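Local coordinates for tail spike protein (Acinetobacter phage vB_AbaP_AS12, PDB 6EU4), which forms a trimeric phage tailspike that probably recognises and degrades the capsular polysaccharide of the Acinetobacter baumannii host, at residues 88-91 and 92-95; 397-400 and 401-404; 501-504 and 505-508. All coordinates share one frame; numbering follows the deposited sequence.

Contact 1. Residues 88-91 and 92-95; sequences TVSP and EHAG
S90 and H93 meet in a local contact at a turn, where a short strand passes into a 3-10 turn at the start of the parallel beta-helix. Strand 88-89 pairs in parallel with strand 118-121, and the chain then curls at P91-A94. The backbone carries the turn: H93 N gives a hydrogen bond to S90 O at 2.9 Å. A94 N does the same to P91 O at 3.0 Å.

The side chain of H93 closes the beginning of the turn. With chi1 at -70°, CG sits beside its own backbone N, and the ring swings back along the chain to S90. S90 N reaches H93 ND1 at the ring edge, almost in the ring plane, at 3.0 Å and with an N-H...N angle of 161°. This is like one half of a capping box. The other half is not formed: S90 OG instead bonds to N122 of its own chain and to N86 of the second subunit.

E92 lies side by side with P91 and points the same way. Its chain bends at chi2 (88°), which lays the carboxylate over S90 and the proline ring. E92 OE1 lies 3.5 Å from S90 CB. The charged end is satisfied within the same chain, OE1 by Y125 and OE2 by N122. P91 and A94 rest against V112 of helix 106-113. The turn closes at G95, whose positive phi suits a residue without a side chain, and G95 N bonds to E92 O at 3.1 Å.

Contact 2. Residues 397-400 and 401-404; sequences PTQG and ANCS
Q399 bends at chi2 (-74°) and N402 keeps CG beside its backbone N (chi1 -55°); together these torsions bring the two side-chain amides to each other across one turn. N402 ND2 donates to Q399 OE1 at 2.8 Å. The donor comes in nearly end-on to the Q399 side-chain carbonyl and is tilted a little from its plane. OE1 in turn lies close to the plane of the N402 amide. The two amide planes are turned 48° apart, and the groups meet through the hydrogen bond.

The same two residues are also joined through the main chain. N402 N donates to Q399 O at 2.8 Å. Two bonds thus tie Q399 to N402, one through side chains and one through backbone. One residue further on, C403 N bonds to G400 O at 3.3 Å.

Both amide side chains lean on K358, and Q399 also touches Y392. Before the turn, D396 OD1 accepts bonds from the backbone N of T398 and Q399. The two overlapping backbone bonds make successive type I turns, a short 3-10 segment in the loop between strands 387-390 and 405-409 of the parallel beta-helix.

Contact 3. Residues 501-504 and 505-508; sequences QSST and ANAT
Q501 and N506 meet across a compact turn that follows strand 496-501 of the mixed sheet beyond the beta-helix. The turn is of type I over S503-N506, closed by N506 N to S503 O at 3.1 Å. A507 N adds weak bonds to both S503 O and T504 O.

The side chain of Q501 packs against the inner side of the bend. CB points toward 505-508. CG lies anti to the backbone N (chi1 178°), which carries the chain inward until Q501 CG packs 4.0 Å from A507 CB. The chain then bends at chi2 (51°) and sets the amide beside N506. Q501 CD is 3.8 Å from N506 CB. At the tip, Q501 OE1 accepts S503 N at 2.9 Å, in the carbonyl plane and on a lone pair. A water also donates to Q501 OE1 at 2.6 Å, and the same water accepts from N506 ND2. On the other branch, Q501 NE2 touches N506 CB at 3.6 Å. It donates to a second water, which bridges to N506 O, and it also binds G483 O.

The two side chains cross at about a right angle, with amide planes 74° apart. Directly, the Q501 amide packs on N506 CB; water joins their polar groups. The amide of Q501 is gripped at both ends, which fixes its rotation.

S503 gives a smaller contact. S503 OG accepts a weak bond from N506 N, and a third water lies between OG and A505 N. The exit is an inverse gamma turn centred on A507, closed by a weak bond from T508 N to N506 O at 3.1 Å.

How the contacts relate
All three contacts are tight turns built on backbone bonds between residues three apart, but their settings differ. Contact 1 is buried at the start of the beta-helix, against helix 106-113 and bonded to a second subunit. Contact 2 sits in a partly buried loop of the beta-helix that no other chain of the assembly touches. Contact 3 follows a strand of the separate sheet further along and is partly buried, with T504 and A505 exposed and Q501 and A507 buried. A histidine ring secures the first, a direct amide pair the second, and an amide with bridging waters the third. Contacts 1 and 3 lie on opposite sides of the chain's centre, with centres about 88 Å apart.

Contact 1. Residues 88-91 and 92-95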
# COMPACT_ATOMS: atom_id res chain seq x y z
N THR A 88 -25.24 13.84 -26.34
CA THR A 88 -23.81 13.92 -26.63
C THR A 88 -23.59 14.81 -27.85
O THR A 88 -24.26 14.64 -28.87
CB THR A 88 -23.26 12.54 -26.89
OG1 THR A 88 -23.54 11.71 -25.77
CG2 THR A 88 -21.76 12.60 -27.13
N VAL A 89 -22.63 15.74 -27.75
CA VAL A 89 -22.27 16.61 -28.86
C VAL A 89 -20.76 16.73 -28.93
O VAL A 89 -20.03 16.32 -28.03
CB VAL A 89 -22.87 18.04 -28.75
CG1 VAL A 89 -24.40 18.00 -28.74
CG2 VAL A 89 -22.32 18.74 -27.53
N SER A 90 -20.29 17.36 -30.01
CA SER A 90 -18.90 17.69 -30.25
C SER A 90 -18.75 19.19 -30.47
O SER A 90 -19.71 19.85 -30.89
CB SER A 90 -18.38 16.93 -31.48
OG SER A 90 -18.49 15.53 -31.30
N PRO A 91 -17.58 19.77 -30.21
CA PRO A 91 -17.41 21.21 -30.48
C PRO A 91 -17.77 21.60 -31.91
O PRO A 91 -18.21 22.74 -32.14
CB PRO A 91 -15.92 21.43 -30.18
CG PRO A 91 -15.60 20.39 -29.17
CD PRO A 91 -16.40 19.18 -29.56
N GLU A 92 -17.60 20.69 -32.87
CA GLU A 92 -18.01 20.92 -34.25
C GLU A 92 -19.47 21.34 -34.37
O GLU A 92 -19.82 22.12 -35.25
CB GLU A 92 -17.80 19.64 -35.10
CG GLU A 92 -16.39 19.14 -35.24
CD GLU A 92 -16.00 18.18 -34.10
OE1 GLU A 92 -15.79 18.65 -32.98
OE2 GLU A 92 -15.91 16.96 -34.35
N HIS A 93 -20.34 20.82 -33.50
CA HIS A 93 -21.77 21.14 -33.58
C HIS A 93 -22.05 22.60 -33.25
O HIS A 93 -23.12 23.10 -33.61
CB HIS A 93 -22.56 20.23 -32.64
CG HIS A 93 -22.62 18.80 -33.09
ND1 HIS A 93 -21.91 17.79 -32.48
CD2 HIS A 93 -23.28 18.23 -34.13
CE1 HIS A 93 -22.15 16.65 -33.10
NE2 HIS A 93 -22.97 16.89 -34.11
N ALA A 94 -21.11 23.27 -32.60
CA ALA A 94 -21.24 24.68 -32.27
C ALA A 94 -20.36 25.55 -33.15
O ALA A 94 -20.29 26.77 -32.94
CB ALA A 94 -20.90 24.91 -30.79
N GLY A 95 -19.69 24.97 -34.15
CA GLY A 95 -18.89 25.74 -35.08
C GLY A 95 -17.39 25.63 -34.92
O GLY A 95 -16.65 26.42 -35.54

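Contact 2. Residues 397-400 and 401-404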
# COMPACT_ATOMS: atom_id res chain seq x y z
N PRO A 397 34.74 9.26 -7.64
CA PRO A 397 35.94 9.85 -8.24
C PRO A 397 35.69 11.09 -9.08
O PRO A 397 36.67 11.79 -9.37
CB PRO A 397 36.50 8.72 -9.12
CG PRO A 397 35.35 7.81 -9.34
CD PRO A 397 34.45 7.91 -8.13
N THR A 398 34.45 11.38 -9.50
CA THR A 398 34.24 12.61 -10.26
C THR A 398 33.47 13.68 -9.51
O THR A 398 33.65 14.87 -9.81
CB THR A 398 33.53 12.33 -11.60
OG1 THR A 398 32.20 11.87 -11.37
CG2 THR A 398 34.32 11.29 -12.40
N GLN A 399 32.63 13.29 -8.55
CA GLN A 399 31.75 14.23 -7.86
C GLN A 399 31.75 14.05 -6.35
O GLN A 399 30.93 14.67 -5.67
CB GLN A 399 30.32 14.07 -8.36
CG GLN A 399 30.12 14.35 -9.84
CD GLN A 399 30.18 15.81 -10.20
OE1 GLN A 399 30.23 16.68 -9.35
NE2 GLN A 399 30.15 16.09 -11.51
N GLY A 400 32.67 13.27 -5.79
CA GLY A 400 32.58 12.95 -4.37
C GLY A 400 32.62 14.17 -3.47
O GLY A 400 31.95 14.21 -2.42
N ALA A 401 33.42 15.18 -3.85
CA ALA A 401 33.52 16.41 -3.07
C ALA A 401 32.24 17.22 -3.06
O ALA A 401 32.16 18.20 -2.30
CB ALA A 401 34.65 17.29 -3.60
N ASN A 402 31.24 16.84 -3.86
CA ASN A 402 29.98 17.54 -3.98
C ASN A 402 28.78 16.75 -3.46
O ASN A 402 27.65 17.24 -3.59
CB ASN A 402 29.73 17.88 -5.45
CG ASN A 402 30.86 18.66 -6.06
OD1 ASN A 402 31.36 19.61 -5.45
ND2 ASN A 402 31.30 18.25 -7.25
N CYS A 403 28.99 15.56 -2.92
CA CYS A 403 27.88 14.67 -2.63
C CYS A 403 26.98 15.22 -1.51
O CYS A 403 27.42 16.00 -0.65
CB CYS A 403 28.38 13.28 -2.25
SG CYS A 403 29.13 13.14 -0.61
N SER A 404 25.72 14.82 -1.55
CA SER A 404 24.74 15.19 -0.55
C SER A 404 24.80 14.25 0.65
O SER A 404 25.39 13.16 0.60
CB SER A 404 23.33 15.16 -1.13
OG SER A 404 22.88 13.83 -1.31

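Contact 3. Residues 501-504 and 505-508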
# COMPACT_ATOMS: atom_id res chain seq x y z
N GLN A 501 37.32 -10.20 21.66
CA GLN A 501 38.63 -10.02 21.02
C GLN A 501 39.23 -11.41 20.86
O GLN A 501 39.72 -11.99 21.82
CB GLN A 501 39.54 -9.11 21.82
CG GLN A 501 40.92 -8.94 21.18
CD GLN A 501 40.84 -8.55 19.73
OE1 GLN A 501 40.86 -9.41 18.85
NE2 GLN A 501 40.74 -7.25 19.46
N SER A 502 39.19 -11.93 19.63
CA SER A 502 39.68 -13.28 19.39
C SER A 502 41.13 -13.31 18.96
O SER A 502 41.70 -14.40 18.84
CB SER A 502 38.82 -13.98 18.33
OG SER A 502 38.95 -13.35 17.06
N SER A 503 41.75 -12.16 18.72
CA SER A 503 43.15 -12.09 18.32
C SER A 503 44.04 -11.78 19.52
O SER A 503 43.92 -10.71 20.12
CB SER A 503 43.34 -11.03 17.24
OG SER A 503 44.70 -10.67 17.12
N THR A 504 44.92 -12.72 19.87
CA THR A 504 45.79 -12.49 21.02
C THR A 504 46.75 -11.33 20.77
O THR A 504 47.15 -10.64 21.73
CB THR A 504 46.57 -13.76 21.37
OG1 THR A 504 47.36 -14.19 20.26
CG2 THR A 504 45.62 -14.89 21.76
N ALA A 505 47.10 -11.08 19.50
CA ALA A 505 48.01 -9.98 19.17
C ALA A 505 47.37 -8.62 19.43
O ALA A 505 48.10 -7.65 19.71
CB ALA A 505 48.43 -10.08 17.70
N ASN A 506 46.04 -8.52 19.35
CA ASN A 506 45.36 -7.25 19.59
C ASN A 506 44.84 -7.12 21.02
O ASN A 506 44.39 -6.03 21.40
CB ASN A 506 44.19 -7.09 18.61
CG ASN A 506 44.67 -6.89 17.17
OD1 ASN A 506 45.80 -6.49 16.94
ND2 ASN A 506 43.81 -7.17 16.19
N ALA A 507 44.92 -8.18 21.83
CA ALA A 507 44.52 -8.11 23.24
C ALA A 507 45.74 -7.65 24.03
O ALA A 507 46.50 -8.43 24.59
CB ALA A 507 44.01 -9.46 23.72
N THR A 508 45.93 -6.33 24.06
CA THR A 508 47.13 -5.74 24.63
C THR A 508 46.75 -4.75 25.73
O THR A 508 45.64 -4.24 25.78
CB THR A 508 47.94 -5.00 23.57
OG1 THR A 508 47.14 -3.93 23.05
CG2 THR A 508 48.34 -5.95 22.44
O HOH W 1 41.78 -5.08 20.81
O HOH W 2 41.05 -8.63 16.37
O HOH W 3 46.91 -13.08 17.22